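PDB 4HKT: inositol 2-dehydrogenase, which catalyses the NAD-dependent oxidation of myo-inositol to 2-keto-myo-inositol, the first step of myo-inositol degradation. Local coordinates for residues 67-72 / 90-95; 119-124 / 172-177. One frame throughout, in Å; residues are numbered along the deposited sequence.

Contact 1 of 2, residues 67-72 / 90-95; sequences VVICTP and IFCEKP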
loop_
_atom_site.group_PDB
_atom_site.type_symbol
_atom_site.label_atom_id
_atom_site.label_comp_id
_atom_site.label_asym_id
_atom_site.label_seq_id
_atom_site.Cartn_x
_atom_site.Cartn_y
_atom_site.Cartn_z
ATOM N N VAL B 67 -18.031 36.995 9.969
ATOM C CA VAL B 67 -18.781 36.496 8.822
ATOM C C VAL B 67 -17.995 35.488 8.010
ATOM O O VAL B 67 -16.772 35.557 7.933
ATOM C CB VAL B 67 -19.259 37.612 7.846
ATOM C CG1 VAL B 67 -20.331 38.438 8.513
ATOM C CG2 VAL B 67 -18.120 38.501 7.385
ATOM N N VAL B 68 -18.739 34.558 7.418
ATOM C CA VAL B 68 -18.220 33.594 6.473
ATOM C C VAL B 68 -18.884 33.933 5.149
ATOM O O VAL B 68 -20.113 33.879 5.031
ATOM C CB VAL B 68 -18.563 32.163 6.911
ATOM C CG1 VAL B 68 -18.233 31.176 5.816
ATOM C CG2 VAL B 68 -17.806 31.813 8.195
ATOM N N ILE B 69 -18.074 34.299 4.162
ATOM C CA ILE B 69 -18.596 34.714 2.859
ATOM C C ILE B 69 -18.433 33.555 1.863
ATOM O O ILE B 69 -17.296 33.185 1.465
ATOM C CB ILE B 69 -17.903 35.979 2.329
ATOM C CG1 ILE B 69 -17.992 37.121 3.338
ATOM C CG2 ILE B 69 -18.475 36.358 0.969
ATOM C CD1 ILE B 69 -17.066 38.294 3.047
ATOM N N CYS B 70 -19.589 32.994 1.496
ATOM C CA CYS B 70 -19.732 31.879 0.577
ATOM C C CYS B 70 -20.671 32.263 -0.576
ATOM O O CYS B 70 -21.264 31.402 -1.179
ATOM C CB CYS B 70 -20.326 30.670 1.317
ATOM S SG CYS B 70 -19.273 30.157 2.690
ATOM N N THR B 71 -20.812 33.548 -0.851
ATOM C CA THR B 71 -21.656 34.018 -1.944
ATOM C C THR B 71 -20.900 33.890 -3.268
ATOM O O THR B 71 -19.736 33.510 -3.291
ATOM C CB THR B 71 -22.057 35.486 -1.701
ATOM O OG1 THR B 71 -20.892 36.220 -1.327
ATOM C CG2 THR B 71 -23.109 35.595 -0.597
ATOM N N PRO B 72 -21.545 34.228 -4.382
ATOM C CA PRO B 72 -20.817 34.161 -5.642
ATOM C C PRO B 72 -19.558 35.025 -5.661
ATOM O O PRO B 72 -19.498 36.052 -4.987
ATOM C CB PRO B 72 -21.823 34.718 -6.641
ATOM C CG PRO B 72 -23.144 34.340 -6.064
ATOM C CD PRO B 72 -22.965 34.563 -4.592
ATOM N N ILE B 90 -13.562 38.401 9.124
ATOM C CA ILE B 90 -14.032 37.917 7.823
ATOM C C ILE B 90 -13.272 36.667 7.376
ATOM O O ILE B 90 -12.040 36.630 7.310
ATOM C CB ILE B 90 -13.809 38.995 6.746
ATOM C CG1 ILE B 90 -14.453 40.316 7.135
ATOM C CG2 ILE B 90 -14.348 38.558 5.405
ATOM C CD1 ILE B 90 -13.568 41.494 6.798
ATOM N N PHE B 91 -14.031 35.651 7.086
ATOM C CA PHE B 91 -13.510 34.502 6.405
ATOM C C PHE B 91 -14.153 34.530 5.019
ATOM O O PHE B 91 -15.384 34.499 4.912
ATOM C CB PHE B 91 -13.879 33.207 7.120
ATOM C CG PHE B 91 -13.474 31.997 6.365
ATOM C CD1 PHE B 91 -12.236 31.404 6.591
ATOM C CD2 PHE B 91 -14.282 31.496 5.380
ATOM C CE1 PHE B 91 -11.833 30.318 5.841
ATOM C CE2 PHE B 91 -13.890 30.418 4.619
ATOM C CZ PHE B 91 -12.656 29.828 4.848
ATOM N N CYS B 92 -13.344 34.543 3.967
ATOM C CA CYS B 92 -13.892 34.572 2.629
ATOM C C CYS B 92 -13.432 33.407 1.754
ATOM O O CYS B 92 -12.249 33.199 1.605
ATOM C CB CYS B 92 -13.543 35.894 1.949
ATOM S SG CYS B 92 -14.514 36.164 0.452
ATOM N N GLU B 93 -14.372 32.653 1.197
ATOM C CA GLU B 93 -14.034 31.641 0.197
ATOM C C GLU B 93 -13.253 32.257 -0.991
ATOM O O GLU B 93 -13.446 33.421 -1.347
ATOM C CB GLU B 93 -15.275 30.939 -0.314
ATOM C CG GLU B 93 -15.693 29.739 0.524
ATOM C CD GLU B 93 -14.666 28.600 0.487
ATOM O OE1 GLU B 93 -14.006 28.414 -0.559
ATOM O OE2 GLU B 93 -14.488 27.938 1.528
ATOM N N LYS B 94 -12.376 31.461 -1.582
ATOM C CA LYS B 94 -11.621 31.908 -2.728
ATOM C C LYS B 94 -12.603 32.320 -3.804
ATOM O O LYS B 94 -13.698 31.775 -3.871
ATOM C CB LYS B 94 -10.727 30.797 -3.262
ATOM C CG LYS B 94 -11.498 29.780 -4.063
ATOM C CD LYS B 94 -10.606 28.971 -4.950
ATOM C CE LYS B 94 -11.427 27.958 -5.700
ATOM N NZ LYS B 94 -12.081 28.596 -6.856
ATOM N N PRO B 95 -12.228 33.291 -4.642
ATOM C CA PRO B 95 -11.086 34.187 -4.532
ATOM C C PRO B 95 -11.548 35.470 -3.828
ATOM O O PRO B 95 -12.725 35.622 -3.513
ATOM C CB PRO B 95 -10.763 34.508 -5.992
ATOM C CG PRO B 95 -12.089 34.516 -6.646
ATOM C CD PRO B 95 -12.932 33.492 -5.922
#

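Contact 2 of 2, residues 119-124 / 172-177; sequences VGFNRR and MTIHDF. With EDO (1,2-ethanediol), chain S.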
loop_
_atom_site.group_PDB
_atom_site.type_symbol
_atom_site.label_atom_id
_atom_site.label_comp_id
_atom_site.label_asym_id
_atom_site.label_seq_id
_atom_site.Cartn_x
_atom_site.Cartn_y
_atom_site.Cartn_z
ATOM N N VAL B 119 -8.572 33.773 4.023
ATOM C CA VAL B 119 -9.157 33.346 2.772
ATOM C C VAL B 119 -9.265 31.843 2.796
ATOM O O VAL B 119 -8.521 31.175 3.483
ATOM C CB VAL B 119 -8.343 33.852 1.526
ATOM C CG1 VAL B 119 -8.218 35.365 1.538
ATOM C CG2 VAL B 119 -6.965 33.233 1.455
ATOM N N GLY B 120 -10.159 31.297 2.014
ATOM C CA GLY B 120 -10.441 29.886 2.080
ATOM C C GLY B 120 -9.505 28.982 1.276
ATOM O O GLY B 120 -9.896 28.442 0.244
ATOM N N PHE B 121 -8.264 28.820 1.719
ATOM C CA PHE B 121 -7.433 27.785 1.103
ATOM C C PHE B 121 -7.417 26.660 2.127
ATOM O O PHE B 121 -6.483 26.518 2.895
ATOM C CB PHE B 121 -6.042 28.282 0.788
ATOM C CG PHE B 121 -5.976 29.241 -0.380
ATOM C CD1 PHE B 121 -6.518 28.911 -1.584
ATOM C CD2 PHE B 121 -5.253 30.403 -0.289
ATOM C CE1 PHE B 121 -6.428 29.772 -2.659
ATOM C CE2 PHE B 121 -5.130 31.264 -1.354
ATOM C CZ PHE B 121 -5.736 30.959 -2.546
ATOM N N ASN B 122 -8.482 25.889 2.127
ATOM C CA ASN B 122 -8.725 24.892 3.181
ATOM C C ASN B 122 -7.710 23.768 3.199
ATOM O O ASN B 122 -7.494 23.107 4.246
ATOM C CB ASN B 122 -10.112 24.298 3.009
ATOM C CG ASN B 122 -10.348 23.807 1.599
ATOM O OD1 ASN B 122 -10.517 24.596 0.687
ATOM N ND2 ASN B 122 -10.315 22.508 1.412
ATOM N N ARG B 123 -7.051 23.551 2.061
ATOM C CA ARG B 123 -6.081 22.474 1.962
ATOM C C ARG B 123 -4.920 22.661 2.896
ATOM O O ARG B 123 -4.329 21.690 3.336
ATOM C CB ARG B 123 -5.637 22.240 0.517
ATOM C CG ARG B 123 -6.806 21.847 -0.351
ATOM C CD ARG B 123 -6.391 21.647 -1.794
ATOM N NE ARG B 123 -7.567 21.687 -2.655
ATOM C CZ ARG B 123 -7.539 21.603 -3.986
ATOM N NH1 ARG B 123 -6.379 21.485 -4.630
ATOM N NH2 ARG B 123 -8.677 21.636 -4.684
ATOM N N ARG B 124 -4.628 23.887 3.262
ATOM C CA ARG B 124 -3.596 24.125 4.236
ATOM C C ARG B 124 -3.942 23.574 5.656
ATOM O O ARG B 124 -3.052 23.501 6.494
ATOM C CB ARG B 124 -3.329 25.606 4.362
ATOM C CG ARG B 124 -2.651 26.278 3.202
ATOM C CD ARG B 124 -2.306 27.667 3.632
ATOM N NE ARG B 124 -1.660 28.383 2.566
ATOM C CZ ARG B 124 -0.662 29.225 2.741
ATOM N NH1 ARG B 124 -0.184 29.487 3.974
ATOM N NH2 ARG B 124 -0.142 29.824 1.679
HETATM N N MSE B 172 -9.433 26.520 -10.419
HETATM C CA MSE B 172 -9.032 25.213 -9.891
HETATM C C MSE B 172 -7.588 25.251 -9.440
HETATM O O MSE B 172 -7.272 24.980 -8.279
HETATM C CB MSE B 172 -9.189 24.184 -10.997
HETATM C CG MSE B 172 -8.779 22.793 -10.537
HETATM SE SE MSE B 172 -9.011 21.474 -11.976
HETATM C CE MSE B 172 -8.300 20.037 -10.864
ATOM N N THR B 173 -6.706 25.624 -10.345
ATOM C CA THR B 173 -5.269 25.540 -10.064
ATOM C C THR B 173 -4.826 26.486 -8.966
ATOM O O THR B 173 -3.795 26.302 -8.327
ATOM C CB THR B 173 -4.478 25.840 -11.328
ATOM O OG1 THR B 173 -5.137 25.238 -12.429
ATOM C CG2 THR B 173 -3.071 25.237 -11.202
ATOM N N ILE B 174 -5.632 27.517 -8.748
ATOM C CA ILE B 174 -5.415 28.438 -7.665
ATOM C C ILE B 174 -5.109 27.762 -6.309
ATOM O O ILE B 174 -4.226 28.197 -5.597
ATOM C CB ILE B 174 -6.571 29.509 -7.591
ATOM C CG1 ILE B 174 -6.132 30.687 -6.730
ATOM C CG2 ILE B 174 -7.867 28.928 -7.100
ATOM C CD1 ILE B 174 -6.963 31.940 -6.909
ATOM N N HIS B 175 -5.832 26.717 -5.950
ATOM C CA HIS B 175 -5.550 25.953 -4.752
ATOM C C HIS B 175 -4.136 25.327 -4.776
ATOM O O HIS B 175 -3.458 25.293 -3.752
ATOM C CB HIS B 175 -6.534 24.806 -4.623
ATOM C CG HIS B 175 -7.888 25.222 -4.180
ATOM N ND1 HIS B 175 -8.133 25.693 -2.907
ATOM C CD2 HIS B 175 -9.078 25.174 -4.807
ATOM C CE1 HIS B 175 -9.419 25.953 -2.784
ATOM N NE2 HIS B 175 -10.015 25.648 -3.919
ATOM N N ASP B 176 -3.743 24.837 -5.940
ATOM C CA ASP B 176 -2.416 24.226 -6.131
ATOM C C ASP B 176 -1.299 25.231 -6.166
ATOM O O ASP B 176 -0.231 24.924 -5.668
ATOM C CB ASP B 176 -2.378 23.370 -7.359
ATOM C CG ASP B 176 -3.434 22.285 -7.329
ATOM O OD1 ASP B 176 -3.506 21.525 -6.344
ATOM O OD2 ASP B 176 -4.236 22.232 -8.277
ATOM N N PHE B 177 -1.528 26.428 -6.719
ATOM C CA PHE B 177 -0.571 27.514 -6.546
ATOM C C PHE B 177 -0.341 27.857 -5.068
ATOM O O PHE B 177 0.795 28.025 -4.641
ATOM C CB PHE B 177 -0.972 28.762 -7.300
ATOM C CG PHE B 177 -1.085 28.578 -8.794
ATOM C CD1 PHE B 177 -0.070 28.009 -9.524
ATOM C CD2 PHE B 177 -2.193 29.026 -9.467
ATOM C CE1 PHE B 177 -0.174 27.851 -10.917
ATOM C CE2 PHE B 177 -2.311 28.892 -10.830
ATOM C CZ PHE B 177 -1.298 28.314 -11.578
HETATM C C1 EDO S . 4.185 30.099 3.334
HETATM O O1 EDO S . 3.460 29.187 4.170
HETATM C C2 EDO S . 3.312 30.576 2.161
HETATM O O2 EDO S . 2.020 31.035 2.616
HETATM O O HOH W 1 -6.690 22.123 -7.677
HETATM O O HOH W 2 -6.626 25.169 -0.402
#

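Contact 1 of 2, residues 67-72 / 90-95
Ile69 and Ile90 lie side by side and point the same way, the CD1 tip of Ile69 reaching back along the strand to within 3.6 Å of CG2 of Ile90. Ile69 also takes the sulfur of its cross-strand partner: SG of Cys92, anti to its own backbone N (chi1 -166°), rests 3.9 Å from CB of Ile69. Val67 completes this face, its CG2 against CG1 of Ile90. On the other face Val68 pairs with Phe91, where CG1 of the valine stands 4.0 Å from CD2 of the ring. The backbones hold these side chains in register. Phe91 N donates to Val67 O, Ile69 N to Phe91 O and Glu93 N to Ile69 O, all three nearly straight and 2.8 to 3.0 Å long. Farther along, CG of Glu93 comes to 4.2 Å from SG of Cys70 before the carboxylate turns off to His18 through OE2. Helix 76-85 packs on the face of Val67 and Cys92, whereas His18 of helix 13-24 meets Val68 and Phe91. Strands 66-69 and 89-93 are thus the two parallel arms of a beta-alpha-beta crossover, joined by helix 76-85, in the NAD-binding Rossmann fold.

Contact 2 of 2, residues 119-124 / 172-177
Arg123 points its CB toward helix 168-184 and, with CG anti to the carbonyl carbon (chi1 -61°) and the chain extended from CG to NE, lays its guanidinium flat on the imidazole of His175. The two planes are 16° apart and their centres 4.2 Å. NE stands over the ring face, CZ lies 3.6 Å from CG of His175, and NH2 is 3.6 Å from CD2. NH1 goes past the ring: it sits 3.3 Å from CB of His175 and makes a salt bridge, also 3.3 Å, to OD1 of Asp176 at the guanidinium edge. Water 1 accepts from NH1 and donates to Met172 O and Asp176 OD2. Ser151 OG and Asn228 ND2 also bond OD1 and OD2 of Asp176. Replacing Arg123 by an alanine would probably leave one face of His175 without its flat partner and deprive Asp176 of this positive charge. A second water links Arg123 N to His175 ND1, which lies in the plane of the Phe121 ring at its edge, 3.8 Å from CD1. The inverse gamma turn at Gly120 and the 3-10 segment 122-124 are set against helix 168-184, with helix 305-324 touching Phe121 and Ile174, and strand 223-229 touching Asp176.

How the contacts relate
Both contacts are buried, but they differ in kind. Contact 1 lies inside the parallel sheet of the Rossmann fold and relies on regular backbone bonds with aliphatic, aromatic and sulfur packing on its two faces. Contact 2, close to the centre of the chain, joins residues at the C-terminal side of 117-120, outermost in that sheet within this chain, to helix 168-184 of the C-terminal family region; no direct hydrogen bond crosses it, and a guanidinium–imidazole stack, a salt bridge and waters do the work. The sheet unites them, since strands 89-93 and 117-120 are neighbours: Cys92 O probably accepts from Gly120 N at 2.9 Å. Lys94, which follows Glu93, adds to the connection, its aliphatic chain packing on Ile174 and His175.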